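Local coordinates for protein fumarylacetoacetate hydrolase (Burkholderia xenovorans, PDB 5TI1) that probably hydrolyses fumarylacetoacetate to fumarate and acetoacetate, the last step of phenylalanine and tyrosine breakdown, using a bound divalent metal ion, at residues B[191-196]-B[282-287]; B[218-223]-B[261-266]; B[222-227]-B[387-392]; B[409-414]-B[437-442]. All blocks are in the same frame, centred on the assembly; numbering follows the deposited sequence.

Interaction 1. Residues B[191-196]-B[282-287]; sequences SSVVVS and FATTIS. With NA (sodium ion), chain L.
Val193 and Thr284 stand side by side and point the same way, with Val193 CG2 4.2 Å from Thr284 CB. The other branch of the valine, CG1, is anti to the backbone N (chi1 -180°) and passes obliquely toward Ile286, reaching Ile286 CG2 at 4.0 Å. Val194 and Thr285 cross obliquely on the other face. There Val194 CG2, in the crowded position between its N and carbonyl carbon, lies 3.8 Å from Thr285 OG1, while Thr285 CG2 rests against Ser196 CA at 3.7 Å. The Thr285 hydroxyl is hydrogen-bonded to Trp261 NE1. These pairings arise because strand 193-195, outermost within this chain of a seven-stranded mixed sheet, runs parallel to the start of strand 284-292. Val194 hydrogen-bonds to the residues on either side of Thr285: its N-H meets Thr284 O at 2.7 Å, nearly along the C=O axis, and its O accepts from Ile286 N. Ser192 O receives Thr284 N from above the carbonyl plane, and a weak bond from Ser196 N to Ile286 O follows at the far end. With OG1 anti to the carbonyl carbon (chi1 -61°), Thr284 turns its hydroxyl to the sodium ion, 2.9 Å from OG1, which Ala283 O also binds at 2.4 Å; Asp260, Trp261 and Lys280 complete the site. A water joins Thr284 OG1 to Ser192 OG, donating to the serine, and Ser192 OG is also hydrogen-bonded to Thr281 O.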
loop_
_atom_site.group_PDB
_atom_site.type_symbol
_atom_site.label_atom_id
_atom_site.label_comp_id
_atom_site.label_asym_id
_atom_site.label_seq_id
_atom_site.Cartn_x
_atom_site.Cartn_y
_atom_site.Cartn_z
ATOM N N SER B 191 -0.580 0.395 -6.209
ATOM C CA SER B 191 -1.109 1.091 -7.383
ATOM C C SER B 191 -0.420 0.664 -8.675
ATOM O O SER B 191 -1.039 0.704 -9.739
ATOM C CB SER B 191 -0.976 2.603 -7.217
ATOM O OG SER B 191 0.376 2.997 -7.324
ATOM N N SER B 192 0.855 0.277 -8.616
ATOM C CA SER B 192 1.598 -0.078 -9.817
ATOM C C SER B 192 1.630 -1.582 -10.079
ATOM O O SER B 192 2.434 -2.039 -10.894
ATOM C CB SER B 192 3.025 0.456 -9.732
ATOM O OG SER B 192 3.570 0.188 -8.450
ATOM N N VAL B 193 0.781 -2.367 -9.430
ATOM C CA VAL B 193 0.648 -3.764 -9.842
ATOM C C VAL B 193 -0.256 -3.796 -11.065
ATOM O O VAL B 193 -1.400 -3.335 -11.004
ATOM C CB VAL B 193 0.092 -4.648 -8.719
ATOM C CG1 VAL B 193 -0.021 -6.101 -9.212
ATOM C CG2 VAL B 193 0.960 -4.544 -7.479
ATOM N N VAL B 194 0.260 -4.327 -12.180
ATOM C CA VAL B 194 -0.453 -4.355 -13.447
ATOM C C VAL B 194 -0.533 -5.789 -13.949
ATOM O O VAL B 194 0.283 -6.642 -13.596
ATOM C CB VAL B 194 0.228 -3.457 -14.507
ATOM C CG1 VAL B 194 0.310 -2.026 -13.998
ATOM C CG2 VAL B 194 1.618 -3.990 -14.817
ATOM N N VAL B 195 -1.513 -6.037 -14.823
ATOM C CA VAL B 195 -1.751 -7.382 -15.336
ATOM C C VAL B 195 -0.783 -7.699 -16.475
ATOM O O VAL B 195 -0.267 -6.816 -17.159
ATOM C CB VAL B 195 -3.217 -7.555 -15.784
ATOM C CG1 VAL B 195 -3.471 -6.816 -17.095
ATOM C CG2 VAL B 195 -3.585 -9.055 -15.913
ATOM N N SER B 196 -0.558 -9.002 -16.678
ATOM C CA SER B 196 0.278 -9.511 -17.757
ATOM C C SER B 196 -0.073 -8.866 -19.094
ATOM O O SER B 196 -1.247 -8.680 -19.427
ATOM C CB SER B 196 0.110 -11.033 -17.846
ATOM O OG SER B 196 0.915 -11.596 -18.864
ATOM N N PHE B 282 7.850 1.290 -9.876
ATOM C CA PHE B 282 7.482 1.730 -11.221
ATOM C C PHE B 282 6.629 0.694 -11.955
ATOM O O PHE B 282 5.926 1.053 -12.904
ATOM C CB PHE B 282 8.738 2.072 -12.036
ATOM C CG PHE B 282 9.648 0.896 -12.289
ATOM C CD1 PHE B 282 10.664 0.585 -11.405
ATOM C CD2 PHE B 282 9.493 0.120 -13.426
ATOM C CE1 PHE B 282 11.503 -0.496 -11.637
ATOM C CE2 PHE B 282 10.322 -0.957 -13.669
ATOM C CZ PHE B 282 11.329 -1.269 -12.773
ATOM N N ALA B 283 6.660 -0.567 -11.525
ATOM C CA ALA B 283 5.888 -1.632 -12.164
ATOM C C ALA B 283 6.045 -2.947 -11.414
ATOM O O ALA B 283 7.155 -3.317 -11.029
ATOM C CB ALA B 283 6.319 -1.845 -13.619
ATOM N N THR B 284 4.937 -3.651 -11.208
ATOM C CA THR B 284 4.945 -5.032 -10.764
ATOM C C THR B 284 3.869 -5.738 -11.570
ATOM O O THR B 284 2.748 -5.234 -11.663
ATOM C CB THR B 284 4.676 -5.143 -9.254
ATOM O OG1 THR B 284 5.704 -4.453 -8.526
ATOM C CG2 THR B 284 4.652 -6.601 -8.829
ATOM N N THR B 285 4.208 -6.869 -12.191
ATOM C CA THR B 285 3.276 -7.566 -13.069
ATOM C C THR B 285 2.803 -8.859 -12.409
ATOM O O THR B 285 3.600 -9.589 -11.816
ATOM C CB THR B 285 3.924 -7.863 -14.436
ATOM O OG1 THR B 285 4.372 -6.642 -15.030
ATOM C CG2 THR B 285 2.932 -8.519 -15.386
ATOM N N ILE B 286 1.503 -9.141 -12.496
ATOM C CA ILE B 286 1.005 -10.451 -12.094
ATOM C C ILE B 286 0.253 -11.105 -13.248
ATOM O O ILE B 286 -0.284 -10.438 -14.142
ATOM C CB ILE B 286 0.117 -10.407 -10.825
ATOM C CG1 ILE B 286 -1.139 -9.552 -11.036
ATOM C CG2 ILE B 286 0.927 -9.914 -9.627
ATOM C CD1 ILE B 286 -2.131 -9.639 -9.854
ATOM N N SER B 287 0.237 -12.437 -13.224
ATOM C CA SER B 287 -0.577 -13.201 -14.144
ATOM C C SER B 287 -2.057 -12.982 -13.830
ATOM O O SER B 287 -2.418 -12.595 -12.711
ATOM C CB SER B 287 -0.219 -14.685 -14.050
ATOM O OG SER B 287 -0.376 -15.157 -12.725
HETATM NA NA NA L . 8.459 -3.864 -9.109
HETATM O O HOH W 1 4.357 -2.260 -7.444
#

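Interaction 2. Residues B[218-223]-B[261-266]; sequences GACRKL and WSARDI. With NA (sodium ion), chain L.
Asp265 OD2 is gripped by one short, straight bond across the contact, from Arg221 N at 2.7 Å, which arrives on the syn lone pair. A second backbone N-H holds the other oxygen: Ile266 N approaches Asp265 OD1 at 2.9 Å from above the carboxylate plane. The carboxylate gets there because CG occupies the crowded position between the backbone N and carbonyl carbon (chi1 48°), turning it from the first turn of helix 264-270 toward the loop after strand 216-219. Where strand 252-263 gives way to that helix, Ala263 is the N-cap residue and forms an antiparallel non-hydrogen-bonded pair with Leu223. Just beyond it, Arg264 N bonds to Lys222 O at 2.9 Å, almost straight at 171°. Cys220 SG, anti to its backbone N, packs on Ala263 CB at 3.6 Å, and Lys222 CB lies 4.1 Å from Arg264 CB before the extended lysine leads off to Asn395. The Arg264 guanidinium carries Ser262 CB near the rim of one face and reaches on to acidic residues of strand 223-233. Trp261 O, at the other end of the segment, binds the sodium ion at 2.5 Å. The Arg221 side chain leads away, leaving its NE 5.6 Å from Asp265 OD2, so the aspartate is held by main-chain N-H groups, which would probably favour its ionised form.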
loop_
_atom_site.group_PDB
_atom_site.type_symbol
_atom_site.label_atom_id
_atom_site.label_comp_id
_atom_site.label_asym_id
_atom_site.label_seq_id
_atom_site.Cartn_x
_atom_site.Cartn_y
_atom_site.Cartn_z
ATOM N N GLY B 218 19.305 9.806 -14.815
ATOM C CA GLY B 218 19.428 9.152 -16.106
ATOM C C GLY B 218 18.648 7.857 -16.164
ATOM O O GLY B 218 18.039 7.421 -15.184
ATOM N N ALA B 219 18.680 7.236 -17.340
ATOM C CA ALA B 219 17.959 5.986 -17.536
ATOM C C ALA B 219 18.616 4.871 -16.738
ATOM O O ALA B 219 19.842 4.714 -16.756
ATOM C CB ALA B 219 17.907 5.618 -19.017
ATOM N N CYS B 220 17.793 4.115 -16.015
ATOM C CA CYS B 220 18.240 2.901 -15.340
ATOM C C CYS B 220 19.070 2.011 -16.265
ATOM O O CYS B 220 18.673 1.729 -17.398
ATOM C CB CYS B 220 17.006 2.149 -14.842
ATOM S SG CYS B 220 17.267 0.433 -14.556
ATOM N N ARG B 221 20.235 1.575 -15.781
ATOM C CA ARG B 221 21.118 0.692 -16.536
ATOM C C ARG B 221 21.121 -0.749 -16.036
ATOM O O ARG B 221 21.827 -1.581 -16.610
ATOM C CB ARG B 221 22.561 1.222 -16.517
ATOM C CG ARG B 221 22.760 2.577 -17.187
ATOM C CD ARG B 221 24.156 3.114 -16.917
ATOM N NE ARG B 221 24.261 4.539 -17.210
ATOM C CZ ARG B 221 25.357 5.272 -17.019
ATOM N NH1 ARG B 221 26.460 4.715 -16.533
ATOM N NH2 ARG B 221 25.349 6.565 -17.316
ATOM N N LYS B 222 20.370 -1.070 -14.979
ATOM C CA LYS B 222 20.342 -2.423 -14.420
ATOM C C LYS B 222 18.886 -2.810 -14.149
ATOM O O LYS B 222 18.464 -3.001 -13.005
ATOM C CB LYS B 222 21.189 -2.519 -13.156
ATOM C CG LYS B 222 22.676 -2.438 -13.410
ATOM C CD LYS B 222 23.450 -2.936 -12.199
ATOM C CE LYS B 222 24.939 -2.875 -12.433
ATOM N NZ LYS B 222 25.642 -3.407 -11.244
ATOM N N LEU B 223 18.116 -2.921 -15.224
ATOM C CA LEU B 223 16.722 -3.319 -15.133
ATOM C C LEU B 223 16.622 -4.837 -15.061
ATOM O O LEU B 223 17.177 -5.551 -15.908
ATOM C CB LEU B 223 15.954 -2.784 -16.338
ATOM C CG LEU B 223 14.456 -3.041 -16.362
ATOM C CD1 LEU B 223 13.778 -2.353 -15.144
ATOM C CD2 LEU B 223 13.896 -2.569 -17.688
ATOM N N TRP B 261 9.492 -6.180 -11.039
ATOM C CA TRP B 261 10.498 -5.452 -11.803
ATOM C C TRP B 261 11.342 -4.572 -10.888
ATOM O O TRP B 261 10.814 -3.853 -10.035
ATOM C CB TRP B 261 9.834 -4.591 -12.878
ATOM C CG TRP B 261 8.892 -5.315 -13.796
ATOM C CD1 TRP B 261 7.531 -5.410 -13.669
ATOM C CD2 TRP B 261 9.233 -6.026 -14.996
ATOM N NE1 TRP B 261 7.009 -6.149 -14.709
ATOM C CE2 TRP B 261 8.030 -6.533 -15.540
ATOM C CE3 TRP B 261 10.433 -6.285 -15.660
ATOM C CZ2 TRP B 261 7.993 -7.266 -16.727
ATOM C CZ3 TRP B 261 10.398 -7.025 -16.836
ATOM C CH2 TRP B 261 9.184 -7.502 -17.360
ATOM N N SER B 262 12.659 -4.630 -11.074
ATOM C CA SER B 262 13.606 -3.951 -10.200
ATOM C C SER B 262 14.599 -3.151 -11.025
ATOM O O SER B 262 15.155 -3.667 -11.998
ATOM C CB SER B 262 14.358 -4.956 -9.327
ATOM O OG SER B 262 13.485 -5.537 -8.365
ATOM N N ALA B 263 14.829 -1.899 -10.621
ATOM C CA ALA B 263 15.898 -1.060 -11.167
ATOM C C ALA B 263 17.020 -1.049 -10.135
ATOM O O ALA B 263 16.991 -0.268 -9.179
ATOM C CB ALA B 263 15.391 0.345 -11.466
ATOM N N ARG B 264 18.010 -1.926 -10.320
ATOM C CA ARG B 264 18.928 -2.224 -9.226
ATOM C C ARG B 264 19.913 -1.102 -8.963
ATOM O O ARG B 264 20.328 -0.920 -7.813
ATOM C CB ARG B 264 19.683 -3.518 -9.500
ATOM C CG ARG B 264 18.746 -4.662 -9.711
ATOM C CD ARG B 264 19.360 -5.983 -9.365
ATOM N NE ARG B 264 18.333 -7.005 -9.464
ATOM C CZ ARG B 264 17.458 -7.275 -8.505
ATOM N NH1 ARG B 264 17.490 -6.605 -7.350
ATOM N NH2 ARG B 264 16.549 -8.218 -8.706
ATOM N N ASP B 265 20.303 -0.348 -9.996
ATOM C CA ASP B 265 21.184 0.789 -9.751
ATOM C C ASP B 265 20.445 1.910 -9.033
ATOM O O ASP B 265 21.010 2.557 -8.144
ATOM C CB ASP B 265 21.828 1.287 -11.054
ATOM C CG ASP B 265 20.836 1.462 -12.200
ATOM O OD1 ASP B 265 19.651 1.108 -12.063
ATOM O OD2 ASP B 265 21.261 1.957 -13.266
ATOM N N ILE B 266 19.179 2.147 -9.390
ATOM C CA ILE B 266 18.352 3.067 -8.615
ATOM C C ILE B 266 18.224 2.572 -7.177
ATOM O O ILE B 266 18.230 3.364 -6.226
ATOM C CB ILE B 266 16.974 3.242 -9.289
ATOM C CG1 ILE B 266 17.125 3.957 -10.640
ATOM C CG2 ILE B 266 16.016 4.027 -8.405
ATOM C CD1 ILE B 266 15.805 4.217 -11.351
HETATM NA NA NA L . 8.459 -3.864 -9.109
#

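Interaction 3. Residues B[222-227]-B[387-392]; sequences KLDIEL and GSLLEL. With MG (magnesium ion), chain K.
Asp224, on the magnesium-binding strand 223-233, presents its carboxylate to the N-terminal end of the short helix 389-392, whose N-cap is Ser388. CG is anti to the backbone N (chi1 -160°), and the two oxygens take one N-H each from the first turn of the helix; OD1 also takes a weak bond from Ile225 N. Asp224 OD1 meets Leu389 N at 2.9 Å through its syn lone pair, and Asp224 OD2 meets Leu390 N at 2.8 Å from above the carboxylate plane. The helix end would be expected to stabilise the negative charge, as would the salt bridge from OD2 to Arg264. Leu389 CB and Leu390 CB each lie 3.2 Å from the Asp224 oxygen that their own N-H meets. Ser388 puts OG in the crowded position between its N and carbonyl carbon (chi1 68°), from where it accepts the capping bond of Glu391 N at 3.1 Å and donates to the anti lone pair of Glu391 OE2. Ile225 CG1, likewise in the crowded position, meets Leu389 CD2 at 4.0 Å. Glu226 points the other way: its chain, extended beyond CG, carries OE2 to the magnesium ion at 2.2 Å, while OE1 pairs with Arg264, so one arginine steadies both acids. Asp153, Glu228 and Asp260 supply the remaining protein ligands. Farther along, Leu227 N meets Gly387 O at 2.9 Å, in the carbonyl plane and practically straight at 177°.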
loop_
_atom_site.group_PDB
_atom_site.type_symbol
_atom_site.label_atom_id
_atom_site.label_comp_id
_atom_site.label_asym_id
_atom_site.label_seq_id
_atom_site.Cartn_x
_atom_site.Cartn_y
_atom_site.Cartn_z
ATOM N N LYS B 222 20.370 -1.070 -14.979
ATOM C CA LYS B 222 20.342 -2.423 -14.420
ATOM C C LYS B 222 18.886 -2.810 -14.149
ATOM O O LYS B 222 18.464 -3.001 -13.005
ATOM C CB LYS B 222 21.189 -2.519 -13.156
ATOM C CG LYS B 222 22.676 -2.438 -13.410
ATOM C CD LYS B 222 23.450 -2.936 -12.199
ATOM C CE LYS B 222 24.939 -2.875 -12.433
ATOM N NZ LYS B 222 25.642 -3.407 -11.244
ATOM N N LEU B 223 18.116 -2.921 -15.224
ATOM C CA LEU B 223 16.722 -3.319 -15.133
ATOM C C LEU B 223 16.622 -4.837 -15.061
ATOM O O LEU B 223 17.177 -5.551 -15.908
ATOM C CB LEU B 223 15.954 -2.784 -16.338
ATOM C CG LEU B 223 14.456 -3.041 -16.362
ATOM C CD1 LEU B 223 13.778 -2.353 -15.144
ATOM C CD2 LEU B 223 13.896 -2.569 -17.688
ATOM N N ASP B 224 15.911 -5.335 -14.054
ATOM C CA ASP B 224 15.922 -6.760 -13.773
ATOM C C ASP B 224 14.507 -7.231 -13.466
ATOM O O ASP B 224 13.618 -6.439 -13.133
ATOM C CB ASP B 224 16.880 -7.073 -12.607
ATOM C CG ASP B 224 17.315 -8.532 -12.571
ATOM O OD1 ASP B 224 16.851 -9.319 -13.423
ATOM O OD2 ASP B 224 18.129 -8.893 -11.694
ATOM N N ILE B 225 14.305 -8.539 -13.614
ATOM C CA ILE B 225 13.095 -9.198 -13.132
ATOM C C ILE B 225 13.306 -9.625 -11.691
ATOM O O ILE B 225 14.438 -9.652 -11.194
ATOM C CB ILE B 225 12.735 -10.438 -13.968
ATOM C CG1 ILE B 225 13.713 -11.572 -13.638
ATOM C CG2 ILE B 225 12.713 -10.107 -15.452
ATOM C CD1 ILE B 225 13.406 -12.870 -14.319
ATOM N N GLU B 226 12.219 -9.997 -11.026
ATOM C CA GLU B 226 12.287 -10.832 -9.833
ATOM C C GLU B 226 11.184 -11.864 -9.976
ATOM O O GLU B 226 9.997 -11.519 -9.900
ATOM C CB GLU B 226 12.142 -10.025 -8.540
ATOM C CG GLU B 226 13.291 -9.045 -8.333
ATOM C CD GLU B 226 13.556 -8.727 -6.876
ATOM O OE1 GLU B 226 14.725 -8.462 -6.525
ATOM O OE2 GLU B 226 12.600 -8.743 -6.087
ATOM N N LEU B 227 11.584 -13.109 -10.245
ATOM C CA LEU B 227 10.645 -14.214 -10.368
ATOM C C LEU B 227 10.073 -14.534 -8.998
ATOM O O LEU B 227 10.823 -14.870 -8.073
ATOM C CB LEU B 227 11.339 -15.445 -10.952
ATOM C CG LEU B 227 10.592 -16.766 -10.727
ATOM C CD1 LEU B 227 9.330 -16.819 -11.557
ATOM C CD2 LEU B 227 11.489 -17.937 -11.085
ATOM N N GLY B 387 16.340 -16.695 -9.752
ATOM C CA GLY B 387 15.168 -15.928 -10.115
ATOM C C GLY B 387 15.405 -14.507 -10.569
ATOM O O GLY B 387 14.439 -13.735 -10.641
ATOM N N SER B 388 16.642 -14.129 -10.889
ATOM C CA SER B 388 16.914 -12.783 -11.369
ATOM C C SER B 388 18.132 -12.801 -12.279
ATOM O O SER B 388 19.034 -13.618 -12.104
ATOM C CB SER B 388 17.152 -11.811 -10.207
ATOM O OG SER B 388 18.360 -12.119 -9.532
ATOM N N LEU B 389 18.160 -11.876 -13.247
ATOM C CA LEU B 389 19.363 -11.716 -14.057
ATOM C C LEU B 389 20.551 -11.316 -13.201
ATOM O O LEU B 389 21.688 -11.693 -13.508
ATOM C CB LEU B 389 19.147 -10.686 -15.171
ATOM C CG LEU B 389 18.349 -11.084 -16.414
ATOM C CD1 LEU B 389 18.922 -12.337 -17.036
ATOM C CD2 LEU B 389 16.879 -11.280 -16.097
ATOM N N LEU B 390 20.308 -10.561 -12.121
ATOM C CA LEU B 390 21.379 -10.236 -11.185
ATOM C C LEU B 390 22.094 -11.498 -10.702
ATOM O O LEU B 390 23.330 -11.552 -10.665
ATOM C CB LEU B 390 20.818 -9.440 -10.004
ATOM C CG LEU B 390 21.803 -9.212 -8.852
ATOM C CD1 LEU B 390 22.925 -8.270 -9.276
ATOM C CD2 LEU B 390 21.093 -8.715 -7.585
ATOM N N GLU B 391 21.334 -12.537 -10.353
ATOM C CA GLU B 391 21.964 -13.793 -9.952
ATOM C C GLU B 391 22.453 -14.580 -11.162
ATOM O O GLU B 391 23.587 -15.071 -11.171
ATOM C CB GLU B 391 20.995 -14.645 -9.136
ATOM C CG GLU B 391 20.449 -13.969 -7.883
ATOM C CD GLU B 391 19.192 -14.635 -7.407
ATOM O OE1 GLU B 391 19.291 -15.573 -6.596
ATOM O OE2 GLU B 391 18.100 -14.238 -7.862
ATOM N N LEU B 392 21.604 -14.716 -12.185
ATOM C CA LEU B 392 21.940 -15.566 -13.322
ATOM C C LEU B 392 23.251 -15.146 -13.980
ATOM O O LEU B 392 24.013 -16.006 -14.441
ATOM C CB LEU B 392 20.798 -15.552 -14.343
ATOM C CG LEU B 392 19.495 -16.201 -13.862
ATOM C CD1 LEU B 392 18.331 -15.910 -14.798
ATOM C CD2 LEU B 392 19.683 -17.708 -13.658
HETATM MG MG MG K . 10.810 -8.653 -4.860
#

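Interaction 4. Residues B[409-414]-B[437-442]; sequences SFIEDG and GEILPA
This is a partly buried contact of one backbone hydrogen bond and a small apolar patch, joining the loop 409-414 to the C-terminal end of strand 429-440. The apolar part is Ile411 on Ile439. Their side chains cross at about a right angle, with Ile411 CG2 3.6 Å from Ile439 CG1, and in both residues CG1 is anti to the carbonyl carbon while CG2 is anti to the backbone N. Three residues on, Gly414 N donates to Ile439 O at 3.0 Å from above the carbonyl plane. Gly414 has a positive phi (80°), and the loop turns there into strand 416-424, which pairs antiparallel with 429-440 as the two arms of a beta hairpin. Asp413 crosses Ile439 at about a right angle, its OD1 3.9 Å from Ile439 CG2, and crosses Pro441 obliquely, with Asp413 OD2 3.5 Å from Pro441 CA. Asp413 OD1 is also in a salt bridge with Arg202 of strand 200-207, the strand alongside 429-440. Asp413 OD2 accepts a hydrogen bond from a water at 2.6 Å, and this water in turn accepts from Ala442 N at 2.8 Å. The extended Glu438 chain passes Gly414 O, with CG 3.8 Å away.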
loop_
_atom_site.group_PDB
_atom_site.type_symbol
_atom_site.label_atom_id
_atom_site.label_comp_id
_atom_site.label_asym_id
_atom_site.label_seq_id
_atom_site.Cartn_x
_atom_site.Cartn_y
_atom_site.Cartn_z
ATOM N N SER B 409 23.127 -9.249 -19.913
ATOM C CA SER B 409 23.465 -9.045 -18.512
ATOM C C SER B 409 22.190 -8.652 -17.782
ATOM O O SER B 409 21.624 -9.462 -17.045
ATOM C CB SER B 409 24.559 -7.993 -18.355
ATOM O OG SER B 409 25.809 -8.537 -18.733
ATOM N N PHE B 410 21.707 -7.435 -18.010
ATOM C CA PHE B 410 20.393 -7.024 -17.535
ATOM C C PHE B 410 19.458 -6.846 -18.733
ATOM O O PHE B 410 19.841 -7.077 -19.882
ATOM C CB PHE B 410 20.513 -5.770 -16.662
ATOM C CG PHE B 410 21.189 -6.034 -15.346
ATOM C CD1 PHE B 410 20.467 -6.534 -14.266
ATOM C CD2 PHE B 410 22.553 -5.844 -15.203
ATOM C CE1 PHE B 410 21.093 -6.810 -13.051
ATOM C CE2 PHE B 410 23.188 -6.115 -14.004
ATOM C CZ PHE B 410 22.458 -6.600 -12.917
ATOM N N ILE B 411 18.205 -6.475 -18.449
ATOM C CA ILE B 411 17.184 -6.409 -19.489
ATOM C C ILE B 411 17.422 -5.209 -20.401
ATOM O O ILE B 411 17.745 -4.105 -19.944
ATOM C CB ILE B 411 15.781 -6.334 -18.866
ATOM C CG1 ILE B 411 15.481 -7.568 -18.007
ATOM C CG2 ILE B 411 14.726 -6.188 -19.957
ATOM C CD1 ILE B 411 14.265 -7.360 -17.109
ATOM N N GLU B 412 17.227 -5.410 -21.692
ATOM C CA GLU B 412 17.404 -4.354 -22.674
ATOM C C GLU B 412 16.053 -3.938 -23.248
ATOM O O GLU B 412 15.048 -4.644 -23.101
ATOM C CB GLU B 412 18.386 -4.809 -23.766
ATOM C CG GLU B 412 19.808 -4.417 -23.400
ATOM C CD GLU B 412 20.843 -5.388 -23.874
ATOM O OE1 GLU B 412 21.948 -5.397 -23.291
ATOM O OE2 GLU B 412 20.564 -6.139 -24.831
ATOM N N ASP B 413 16.035 -2.749 -23.862
ATOM C CA ASP B 413 14.805 -2.210 -24.426
ATOM C C ASP B 413 14.264 -3.139 -25.506
ATOM O O ASP B 413 15.021 -3.698 -26.302
ATOM C CB ASP B 413 15.052 -0.813 -25.003
ATOM C CG ASP B 413 15.341 0.235 -23.925
ATOM O OD1 ASP B 413 15.153 -0.043 -22.717
ATOM O OD2 ASP B 413 15.745 1.355 -24.297
ATOM N N GLY B 414 12.943 -3.316 -25.517
ATOM C CA GLY B 414 12.308 -4.223 -26.444
ATOM C C GLY B 414 12.352 -5.693 -26.055
ATOM O O GLY B 414 11.738 -6.513 -26.755
ATOM N N GLY B 437 5.711 -9.052 -19.733
ATOM C CA GLY B 437 5.811 -7.629 -19.987
ATOM C C GLY B 437 6.962 -7.361 -20.921
ATOM O O GLY B 437 7.964 -8.083 -20.915
ATOM N N GLU B 438 6.824 -6.310 -21.727
ATOM C CA GLU B 438 7.851 -5.918 -22.680
ATOM C C GLU B 438 8.306 -4.499 -22.357
ATOM O O GLU B 438 7.487 -3.633 -22.043
ATOM C CB GLU B 438 7.321 -6.046 -24.113
ATOM C CG GLU B 438 8.340 -5.730 -25.195
ATOM C CD GLU B 438 7.899 -6.211 -26.573
ATOM O OE1 GLU B 438 7.722 -5.372 -27.469
ATOM O OE2 GLU B 438 7.718 -7.431 -26.750
ATOM N N ILE B 439 9.616 -4.269 -22.393
ATOM C CA ILE B 439 10.204 -3.047 -21.847
ATOM C C ILE B 439 10.181 -1.939 -22.899
ATOM O O ILE B 439 10.613 -2.136 -24.043
ATOM C CB ILE B 439 11.636 -3.302 -21.352
ATOM C CG1 ILE B 439 11.638 -4.351 -20.229
ATOM C CG2 ILE B 439 12.285 -1.988 -20.916
ATOM C CD1 ILE B 439 10.661 -4.064 -19.121
ATOM N N LEU B 440 9.659 -0.763 -22.510
ATOM C CA LEU B 440 9.686 0.424 -23.354
ATOM C C LEU B 440 10.897 1.287 -23.018
ATOM O O LEU B 440 11.330 1.328 -21.860
ATOM C CB LEU B 440 8.413 1.235 -23.167
ATOM C CG LEU B 440 7.134 0.435 -23.419
ATOM C CD1 LEU B 440 5.911 1.324 -23.260
ATOM C CD2 LEU B 440 7.176 -0.198 -24.808
ATOM N N PRO B 441 11.470 1.969 -24.016
ATOM C CA PRO B 441 12.607 2.855 -23.747
ATOM C C PRO B 441 12.247 3.915 -22.715
ATOM O O PRO B 441 11.101 4.356 -22.614
ATOM C CB PRO B 441 12.895 3.490 -25.114
ATOM C CG PRO B 441 12.326 2.544 -26.093
ATOM C CD PRO B 441 11.127 1.937 -25.446
ATOM N N ALA B 442 13.247 4.316 -21.939
ATOM C CA ALA B 442 13.033 5.364 -20.958
ATOM C C ALA B 442 12.659 6.660 -21.664
ATOM O O ALA B 442 12.990 6.874 -22.833
ATOM C CB ALA B 442 14.285 5.568 -20.099
HETATM O O HOH W 2 15.828 3.383 -22.615
#

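Overall arrangement
From the N terminus, residues 191-196 open the loop that interaction 1 closes at 282-287, adding an outer strand to the mixed sheet. Interaction 2, from 218-223 to 261-266, falls wholly within it. Interaction 3 begins at the same place in the chain as interaction 2, sharing Lys222 and Leu223, but closes only at 387-392, so it crosses interaction 1. Interaction 4 follows all of them in series and closes a short loop, 409-414 to 437-442, near the C terminus. Leu223 links several: its CD1 packs on Phe282 CZ of interaction 1, and its O probably bonds to Ile411 N of interaction 4. Together they tie the metal-bearing sheet to helices 264-270 and 389-392 and to the C-terminal hairpin.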